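Local coordinates for protein nidogen-1 (Mus musculus, PDB 1GL4) that binds laminin, collagen IV and perlecan in basement membranes, this fragment holding an EGF-like domain and the G2 beta-barrel with its perlecan-binding site, at residues Q154-D159 with H163-T168; G40-A45 with G131-R136; L143-K148 with R173-P178. All blocks are in the same frame, centred on the assembly; numbering follows the deposited sequence.

Interaction 1: Q154-D159 with H163-T168. With ZN (zinc ion), chain C.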
loop_
_atom_site.group_PDB
_atom_site.type_symbol
_atom_site.label_atom_id
_atom_site.label_comp_id
_atom_site.label_asym_id
_atom_site.label_seq_id
_atom_site.Cartn_x
_atom_site.Cartn_y
_atom_site.Cartn_z
ATOM N N GLN A 154 8.184 6.636 -9.676
ATOM C CA GLN A 154 9.421 7.167 -9.119
ATOM C C GLN A 154 9.193 7.589 -7.674
ATOM O O GLN A 154 8.249 8.329 -7.377
ATOM C CB GLN A 154 9.899 8.369 -9.936
ATOM C CG GLN A 154 11.173 9.019 -9.402
ATOM C CD GLN A 154 12.372 8.083 -9.421
ATOM O OE1 GLN A 154 12.640 7.415 -10.425
ATOM N NE2 GLN A 154 13.108 8.038 -8.312
ATOM N N PHE A 155 10.054 7.103 -6.784
ATOM C CA PHE A 155 9.976 7.417 -5.362
ATOM C C PHE A 155 11.182 8.291 -5.025
ATOM O O PHE A 155 12.325 7.925 -5.321
ATOM C CB PHE A 155 9.998 6.130 -4.537
ATOM C CG PHE A 155 8.843 5.201 -4.830
ATOM C CD1 PHE A 155 8.782 4.497 -6.030
ATOM C CD2 PHE A 155 7.819 5.035 -3.906
ATOM C CE1 PHE A 155 7.715 3.638 -6.306
ATOM C CE2 PHE A 155 6.745 4.178 -4.166
ATOM C CZ PHE A 155 6.695 3.480 -5.371
ATOM N N SER A 156 10.931 9.431 -4.392
ATOM C CA SER A 156 12.000 10.378 -4.084
ATOM C C SER A 156 12.286 10.663 -2.611
ATOM O O SER A 156 12.666 11.782 -2.260
ATOM C CB SER A 156 11.707 11.704 -4.800
ATOM O OG SER A 156 11.333 11.476 -6.147
ATOM N N GLY A 157 12.104 9.661 -1.758
ATOM C CA GLY A 157 12.367 9.832 -0.340
ATOM C C GLY A 157 11.355 10.671 0.416
ATOM O O GLY A 157 10.240 10.911 -0.058
ATOM N N ILE A 158 11.750 11.109 1.607
ATOM C CA ILE A 158 10.900 11.929 2.467
ATOM C C ILE A 158 11.122 13.402 2.130
ATOM O O ILE A 158 12.253 13.889 2.185
ATOM C CB ILE A 158 11.246 11.695 3.949
ATOM C CG1 ILE A 158 11.136 10.200 4.276
ATOM C CG2 ILE A 158 10.297 12.489 4.843
ATOM C CD1 ILE A 158 11.666 9.829 5.642
ATOM N N ASP A 159 10.052 14.114 1.783
ATOM C CA ASP A 159 10.199 15.520 1.431
ATOM C C ASP A 159 10.217 16.463 2.630
ATOM O O ASP A 159 10.173 16.028 3.781
ATOM C CB ASP A 159 9.115 15.958 0.429
ATOM C CG ASP A 159 7.721 16.024 1.039
ATOM O OD1 ASP A 159 7.585 16.105 2.280
ATOM O OD2 ASP A 159 6.750 16.019 0.255
ATOM N N HIS A 163 6.541 13.860 4.156
ATOM C CA HIS A 163 5.755 12.941 3.331
ATOM C C HIS A 163 6.674 12.043 2.512
ATOM O O HIS A 163 7.698 12.504 2.014
ATOM C CB HIS A 163 4.899 13.711 2.316
ATOM C CG HIS A 163 3.906 14.652 2.921
ATOM N ND1 HIS A 163 3.320 15.668 2.198
ATOM C CD2 HIS A 163 3.366 14.713 4.162
ATOM C CE1 HIS A 163 2.461 16.314 2.966
ATOM N NE2 HIS A 163 2.470 15.754 4.162
ATOM N N LEU A 164 6.326 10.764 2.377
ATOM C CA LEU A 164 7.114 9.897 1.502
ATOM C C LEU A 164 6.567 10.327 0.138
ATOM O O LEU A 164 5.431 10.812 0.060
ATOM C CB LEU A 164 6.814 8.414 1.753
ATOM C CG LEU A 164 7.564 7.705 2.895
ATOM C CD1 LEU A 164 9.027 7.560 2.524
ATOM C CD2 LEU A 164 7.420 8.476 4.196
ATOM N N THR A 165 7.343 10.161 -0.928
ATOM C CA THR A 165 6.893 10.601 -2.248
ATOM C C THR A 165 6.769 9.512 -3.310
ATOM O O THR A 165 7.533 8.544 -3.318
ATOM C CB THR A 165 7.827 11.696 -2.787
ATOM O OG1 THR A 165 9.179 11.218 -2.768
ATOM C CG2 THR A 165 7.723 12.951 -1.925
ATOM N N ILE A 166 5.800 9.683 -4.210
ATOM C CA ILE A 166 5.571 8.717 -5.283
ATOM C C ILE A 166 4.851 9.340 -6.480
ATOM O O ILE A 166 3.762 9.898 -6.347
ATOM C CB ILE A 166 4.756 7.495 -4.771
ATOM C CG1 ILE A 166 4.551 6.479 -5.903
ATOM C CG2 ILE A 166 3.402 7.954 -4.226
ATOM C CD1 ILE A 166 3.718 5.258 -5.500
ATOM N N SER A 167 5.484 9.249 -7.646
ATOM C CA SER A 167 4.931 9.768 -8.897
ATOM C C SER A 167 4.543 8.562 -9.764
ATOM O O SER A 167 5.362 7.667 -9.976
ATOM C CB SER A 167 5.985 10.614 -9.616
ATOM O OG SER A 167 5.513 11.065 -10.872
ATOM N N THR A 168 3.312 8.541 -10.273
ATOM C CA THR A 168 2.845 7.409 -11.078
ATOM C C THR A 168 2.427 7.756 -12.507
ATOM O O THR A 168 1.764 8.761 -12.749
ATOM C CB THR A 168 1.654 6.702 -10.381
ATOM O OG1 THR A 168 2.061 6.262 -9.078
ATOM C CG2 THR A 168 1.182 5.485 -11.194
HETATM ZN ZN ZN C . 5.077 17.141 0.852
#
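Gln154 and Ser167 form an antiparallel hydrogen-bonded pair, Gln154 N reaching Ser167 O at 3.0 Å and Ser167 N returning to Gln154 O. Nearer the turn, Asp159 N bonds to His163 O at 2.9 Å, beside the single bridge of Ile158 with Leu164. Between the two bridges the register shifts by one, and a side chain does the joining. Thr165 OG1, set between its own backbone N and carbonyl carbon (chi1 54°), accepts from Ser156 N at 3.0 Å and donates to Gly157 O at 2.9 Å, a dual role that suits a hydroxyl. A valine here would probably leave Ser156 N without its acceptor. On the face turned to helix 107-115, where Phe155 touches Ile111 and Met115, Ile166 CG1 sits over the Phe155 ring, 4.0 Å from its centroid; Phe134 also stacks with this ring. At the zinc site, His163 N donates to Asp159 OD1 from above the carboxylate plane, which is likely to steady the carboxylate whose OD2 binds zinc at 2.1 Å. His163 ND1 is a longer ligand, at 2.7 Å, and His161 joins them. The arrangement is a beta-hairpin of the G2 barrel whose turn carries a zinc site.

Interaction 2: G40-A45 with G131-R136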
loop_
_atom_site.group_PDB
_atom_site.type_symbol
_atom_site.label_atom_id
_atom_site.label_comp_id
_atom_site.label_asym_id
_atom_site.label_seq_id
_atom_site.Cartn_x
_atom_site.Cartn_y
_atom_site.Cartn_z
ATOM N N GLY A 40 19.734 4.930 6.085
ATOM C CA GLY A 40 20.712 5.935 6.476
ATOM C C GLY A 40 20.424 7.312 5.906
ATOM O O GLY A 40 20.504 8.313 6.624
ATOM N N ARG A 41 20.104 7.371 4.614
ATOM C CA ARG A 41 19.784 8.636 3.960
ATOM C C ARG A 41 18.356 9.039 4.318
ATOM O O ARG A 41 18.021 10.224 4.354
ATOM C CB ARG A 41 19.915 8.501 2.438
ATOM C CG ARG A 41 21.349 8.486 1.919
ATOM C CD ARG A 41 21.387 8.164 0.430
ATOM N NE ARG A 41 20.529 9.061 -0.341
ATOM C CZ ARG A 41 20.829 10.320 -0.640
ATOM N NH1 ARG A 41 21.981 10.847 -0.239
ATOM N NH2 ARG A 41 19.969 11.058 -1.330
ATOM N N GLN A 42 17.525 8.033 4.579
ATOM C CA GLN A 42 16.122 8.230 4.941
ATOM C C GLN A 42 15.816 7.263 6.091
ATOM O O GLN A 42 16.105 6.063 5.992
ATOM C CB GLN A 42 15.211 7.904 3.747
ATOM C CG GLN A 42 15.587 8.558 2.410
ATOM C CD GLN A 42 15.251 10.034 2.340
ATOM O OE1 GLN A 42 14.349 10.508 3.025
ATOM N NE2 GLN A 42 15.960 10.765 1.486
ATOM N N CYS A 43 15.239 7.779 7.174
ATOM C CA CYS A 43 14.910 6.950 8.335
ATOM C C CYS A 43 13.564 7.348 8.943
ATOM O O CYS A 43 13.198 8.519 8.917
ATOM C CB CYS A 43 15.992 7.088 9.419
ATOM S SG CYS A 43 17.703 6.723 8.901
ATOM N N VAL A 44 12.833 6.368 9.477
ATOM C CA VAL A 44 11.547 6.622 10.133
ATOM C C VAL A 44 11.505 5.828 11.442
ATOM O O VAL A 44 12.106 4.757 11.548
ATOM C CB VAL A 44 10.339 6.209 9.247
ATOM C CG1 VAL A 44 10.310 7.050 7.978
ATOM C CG2 VAL A 44 10.414 4.728 8.901
ATOM N N ALA A 45 10.808 6.363 12.442
ATOM C CA ALA A 45 10.701 5.711 13.744
ATOM C C ALA A 45 9.902 4.416 13.695
ATOM O O ALA A 45 8.883 4.334 13.014
ATOM C CB ALA A 45 10.065 6.666 14.751
ATOM N N GLY A 131 15.193 3.015 1.228
ATOM C CA GLY A 131 14.981 4.303 1.863
ATOM C C GLY A 131 13.903 5.094 1.131
ATOM O O GLY A 131 13.801 6.315 1.280
ATOM N N GLY A 132 13.094 4.404 0.333
ATOM C CA GLY A 132 12.039 5.087 -0.397
ATOM C C GLY A 132 12.548 5.912 -1.567
ATOM O O GLY A 132 11.866 6.819 -2.036
ATOM N N GLU A 133 13.762 5.610 -2.019
ATOM C CA GLU A 133 14.364 6.296 -3.157
ATOM C C GLU A 133 14.629 5.221 -4.205
ATOM O O GLU A 133 15.631 4.517 -4.129
ATOM C CB GLU A 133 15.691 6.956 -2.748
ATOM C CG GLU A 133 15.573 8.010 -1.647
ATOM C CD GLU A 133 16.933 8.465 -1.119
ATOM O OE1 GLU A 133 17.741 7.612 -0.694
ATOM O OE2 GLU A 133 17.193 9.679 -1.118
ATOM N N PHE A 134 13.725 5.073 -5.170
ATOM C CA PHE A 134 13.897 4.055 -6.203
ATOM C C PHE A 134 12.955 4.257 -7.380
ATOM O O PHE A 134 12.031 5.071 -7.320
ATOM C CB PHE A 134 13.691 2.645 -5.608
ATOM C CG PHE A 134 12.271 2.361 -5.139
ATOM C CD1 PHE A 134 11.366 1.688 -5.962
ATOM C CD2 PHE A 134 11.854 2.741 -3.862
ATOM C CE1 PHE A 134 10.075 1.395 -5.522
ATOM C CE2 PHE A 134 10.560 2.451 -3.410
ATOM C CZ PHE A 134 9.666 1.776 -4.241
ATOM N N THR A 135 13.215 3.523 -8.458
ATOM C CA THR A 135 12.385 3.580 -9.658
ATOM C C THR A 135 11.784 2.193 -9.865
ATOM O O THR A 135 12.475 1.184 -9.710
ATOM C CB THR A 135 13.213 3.922 -10.915
ATOM O OG1 THR A 135 13.835 5.201 -10.752
ATOM C CG2 THR A 135 12.314 3.950 -12.150
ATOM N N ARG A 136 10.501 2.152 -10.211
ATOM C CA ARG A 136 9.798 0.900 -10.451
ATOM C C ARG A 136 9.250 0.880 -11.872
ATOM O O ARG A 136 8.447 1.741 -12.239
ATOM C CB ARG A 136 8.626 0.739 -9.472
ATOM C CG ARG A 136 7.823 -0.559 -9.657
ATOM C CD ARG A 136 6.363 -0.421 -9.198
ATOM N NE ARG A 136 5.698 -1.719 -9.052
ATOM C CZ ARG A 136 4.411 -1.876 -8.747
ATOM N NH1 ARG A 136 3.632 -0.815 -8.560
ATOM N NH2 ARG A 136 3.905 -3.099 -8.597
#
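Arg41 turns its guanidinium to Glu133 through a bend at chi3 (54°), whereas Glu133 runs straight out from its CG (chi2 170°). The two side chains cross at about a right angle, yet their flat ends are nearly coplanar, 13° apart. The arginine grips side-on: NE donates to Glu133 OE1 at 3.2 Å, and that oxygen accepts through its syn lone pair; NH2 donates to Glu133 OE2 at 3.1 Å, also on the syn side but somewhat out of the carboxylate plane. Within the salt bridge each oxygen faces a different nitrogen of the arginine, which fixes the rotation of the carboxylate.

Gln42 adds a third donor. Its NE2 reaches Glu133 OE2 at 3.1 Å from above the carboxylate plane, on the face opposite to that from which Arg41 NH2 comes. An amide suits this place because its other end is an acceptor: Gln42 OE1 takes the backbone N of Ile158, so one side chain links Glu133 and that backbone. Nearer the main chain, Gln42 CG rests against Gly131 O, at 3.1 Å. Gly131 follows helix 126-130 with positive phi, and a side chain there would crowd Gln42 CB.

Arg41 and Gln42 belong to the EGF-like domain, where Cys43 is anchored by its disulfide to Cys32, and Glu133 begins a strand of the G2 barrel. A salt bridge and an amide hydrogen bond thus join the two domains. With three donors around it, the carboxylate of Glu133 is likely to stay ionised, though Arg41 is exposed and the bridge probably only moderately strong.

Interaction 3: L143-K148 with R173-P178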
loop_
_atom_site.group_PDB
_atom_site.type_symbol
_atom_site.label_atom_id
_atom_site.label_comp_id
_atom_site.label_asym_id
_atom_site.label_seq_id
_atom_site.Cartn_x
_atom_site.Cartn_y
_atom_site.Cartn_z
ATOM N N LEU A 143 -3.813 -12.265 -20.010
ATOM C CA LEU A 143 -3.837 -13.397 -20.928
ATOM C C LEU A 143 -5.124 -13.513 -21.741
ATOM O O LEU A 143 -6.221 -13.553 -21.191
ATOM C CB LEU A 143 -3.580 -14.699 -20.159
ATOM C CG LEU A 143 -2.363 -14.705 -19.222
ATOM C CD1 LEU A 143 -2.057 -16.145 -18.817
ATOM C CD2 LEU A 143 -1.154 -14.083 -19.908
ATOM N N GLY A 144 -4.972 -13.558 -23.062
ATOM C CA GLY A 144 -6.121 -13.673 -23.946
ATOM C C GLY A 144 -6.619 -12.339 -24.473
ATOM O O GLY A 144 -7.544 -12.292 -25.281
ATOM N N HIS A 145 -6.003 -11.248 -24.024
ATOM C CA HIS A 145 -6.404 -9.911 -24.454
ATOM C C HIS A 145 -5.242 -9.164 -25.122
ATOM O O HIS A 145 -4.088 -9.382 -24.783
ATOM C CB HIS A 145 -6.932 -9.142 -23.238
ATOM C CG HIS A 145 -8.095 -9.812 -22.576
ATOM N ND1 HIS A 145 -9.360 -9.823 -23.125
ATOM C CD2 HIS A 145 -8.175 -10.541 -21.438
ATOM C CE1 HIS A 145 -10.168 -10.530 -22.356
ATOM N NE2 HIS A 145 -9.473 -10.977 -21.324
ATOM N N PRO A 146 -5.546 -8.257 -26.070
ATOM C CA PRO A 146 -4.572 -7.456 -26.827
ATOM C C PRO A 146 -3.738 -6.445 -26.042
ATOM O O PRO A 146 -4.233 -5.802 -25.122
ATOM C CB PRO A 146 -5.439 -6.747 -27.877
ATOM C CG PRO A 146 -6.711 -7.536 -27.904
ATOM C CD PRO A 146 -6.913 -7.895 -26.473
ATOM N N GLY A 147 -2.476 -6.302 -26.441
ATOM C CA GLY A 147 -1.577 -5.346 -25.814
ATOM C C GLY A 147 -1.179 -5.607 -24.375
ATOM O O GLY A 147 -1.149 -6.748 -23.919
ATOM N N LYS A 148 -0.876 -4.531 -23.655
ATOM C CA LYS A 148 -0.467 -4.627 -22.261
ATOM C C LYS A 148 -0.504 -3.252 -21.610
ATOM O O LYS A 148 -0.671 -2.236 -22.286
ATOM C CB LYS A 148 0.955 -5.184 -22.171
ATOM C CG LYS A 148 2.007 -4.306 -22.848
ATOM C CD LYS A 148 3.383 -4.957 -22.792
ATOM C CE LYS A 148 4.438 -4.110 -23.495
ATOM N NZ LYS A 148 5.773 -4.788 -23.484
ATOM N N ARG A 173 -3.250 -0.686 -22.626
ATOM C CA ARG A 173 -4.613 -1.177 -22.790
ATOM C C ARG A 173 -4.983 -2.213 -21.732
ATOM O O ARG A 173 -4.165 -3.058 -21.365
ATOM C CB ARG A 173 -4.759 -1.790 -24.193
ATOM C CG ARG A 173 -6.139 -2.384 -24.522
ATOM C CD ARG A 173 -6.165 -2.938 -25.952
ATOM N NE ARG A 173 -5.842 -1.916 -26.951
ATOM C CZ ARG A 173 -6.706 -1.019 -27.421
ATOM N NH1 ARG A 173 -7.965 -1.010 -26.997
ATOM N NH2 ARG A 173 -6.303 -0.113 -28.304
ATOM N N VAL A 174 -6.213 -2.128 -21.233
ATOM C CA VAL A 174 -6.725 -3.079 -20.245
ATOM C C VAL A 174 -8.097 -3.564 -20.700
ATOM O O VAL A 174 -8.816 -2.844 -21.402
ATOM C CB VAL A 174 -6.881 -2.443 -18.839
ATOM C CG1 VAL A 174 -5.517 -1.967 -18.320
ATOM C CG2 VAL A 174 -7.872 -1.286 -18.892
ATOM N N PRO A 175 -8.474 -4.796 -20.319
ATOM C CA PRO A 175 -9.778 -5.351 -20.702
ATOM C C PRO A 175 -10.894 -4.551 -20.021
ATOM O O PRO A 175 -10.684 -3.953 -18.963
ATOM C CB PRO A 175 -9.720 -6.789 -20.179
ATOM C CG PRO A 175 -8.245 -7.084 -20.050
ATOM C CD PRO A 175 -7.684 -5.777 -19.555
ATOM N N GLN A 176 -12.077 -4.543 -20.621
ATOM C CA GLN A 176 -13.198 -3.807 -20.045
ATOM C C GLN A 176 -13.938 -4.598 -18.976
ATOM O O GLN A 176 -14.252 -5.776 -19.160
ATOM C CB GLN A 176 -14.191 -3.418 -21.133
ATOM C CG GLN A 176 -15.378 -2.622 -20.622
ATOM C CD GLN A 176 -16.379 -2.334 -21.716
ATOM O OE1 GLN A 176 -17.041 -3.243 -22.225
ATOM N NE2 GLN A 176 -16.486 -1.070 -22.097
ATOM N N ILE A 177 -14.207 -3.937 -17.856
ATOM C CA ILE A 177 -14.956 -4.534 -16.760
ATOM C C ILE A 177 -16.292 -3.793 -16.732
ATOM O O ILE A 177 -16.325 -2.563 -16.795
ATOM C CB ILE A 177 -14.200 -4.377 -15.419
ATOM C CG1 ILE A 177 -13.057 -5.391 -15.373
ATOM C CG2 ILE A 177 -15.144 -4.581 -14.243
ATOM C CD1 ILE A 177 -12.339 -5.455 -14.075
ATOM N N PRO A 178 -17.411 -4.533 -16.670
ATOM C CA PRO A 178 -18.754 -3.937 -16.644
ATOM C C PRO A 178 -18.952 -2.886 -15.556
ATOM O O PRO A 178 -18.463 -3.038 -14.444
ATOM C CB PRO A 178 -19.667 -5.145 -16.423
ATOM C CG PRO A 178 -18.910 -6.268 -17.084
ATOM C CD PRO A 178 -17.491 -6.004 -16.617
#
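Arg173 N donates to Lys148 O at 3.0 Å, a nearly straight bond at the hydrogen (164°) although the donor stands well above the carbonyl plane. It links the loop that joins strands 133-142 and 149-156 of the G2 beta-barrel to the short strand 173-174, at the surface of the barrel. The two residues send their polar ends elsewhere: Lys148 NZ forms a salt bridge with Glu139 OE2, and Arg173 NH1 bonds to the carbonyls of Gly63 and Ser65. Long side chains suit both places, because each spans from this backbone bond to a partner on a neighbouring part of the fold.

To get there Arg173 leaves the backbone extended, with CG anti to its N (chi1 179°), and bends at chi3. The extended part carries CD alongside the loop, 3.6 Å from Pro146 O, so the aliphatic portion of the arginine packs against the loop while the guanidinium is held beyond it. Gly147, after Pro146, has positive phi, and a CB there would lie against Arg173 CB, so glycine suits the place.

At the other end the contact is a meeting of rings. Proline suits position 175 because its compact, rigid ring presents CH groups to an aromatic face, and the side chains of His145 and Pro175 cross at about a right angle. In this CH-pi contact Pro175 CG lies over one face of the imidazole, offset toward its rim and 3.7 Å from both His145 CG and His145 CD2.

Overall arrangement
Interactions 1 and 2 are neighbours, their centres 9 Å apart, on adjacent strands 149-156 and 133-142 of the G2 barrel. They touch directly: Gly157 N lies 2.9 Å from Gly132 O, a probable hydrogen bond. Interaction 3 lies about 29 Å from interaction 1 and 34 Å from interaction 2, centre to centre, on the opposite side of the chain's centre from interaction 2. Along the chain interaction 2 closes first, and interaction 1 is then nested inside the loop closed by interaction 3. The zinc-bearing hairpin and the EGF-like junction thus share one end of the barrel, with His163 near the perlecan-binding residue His77, while interaction 3 is remote from these sites.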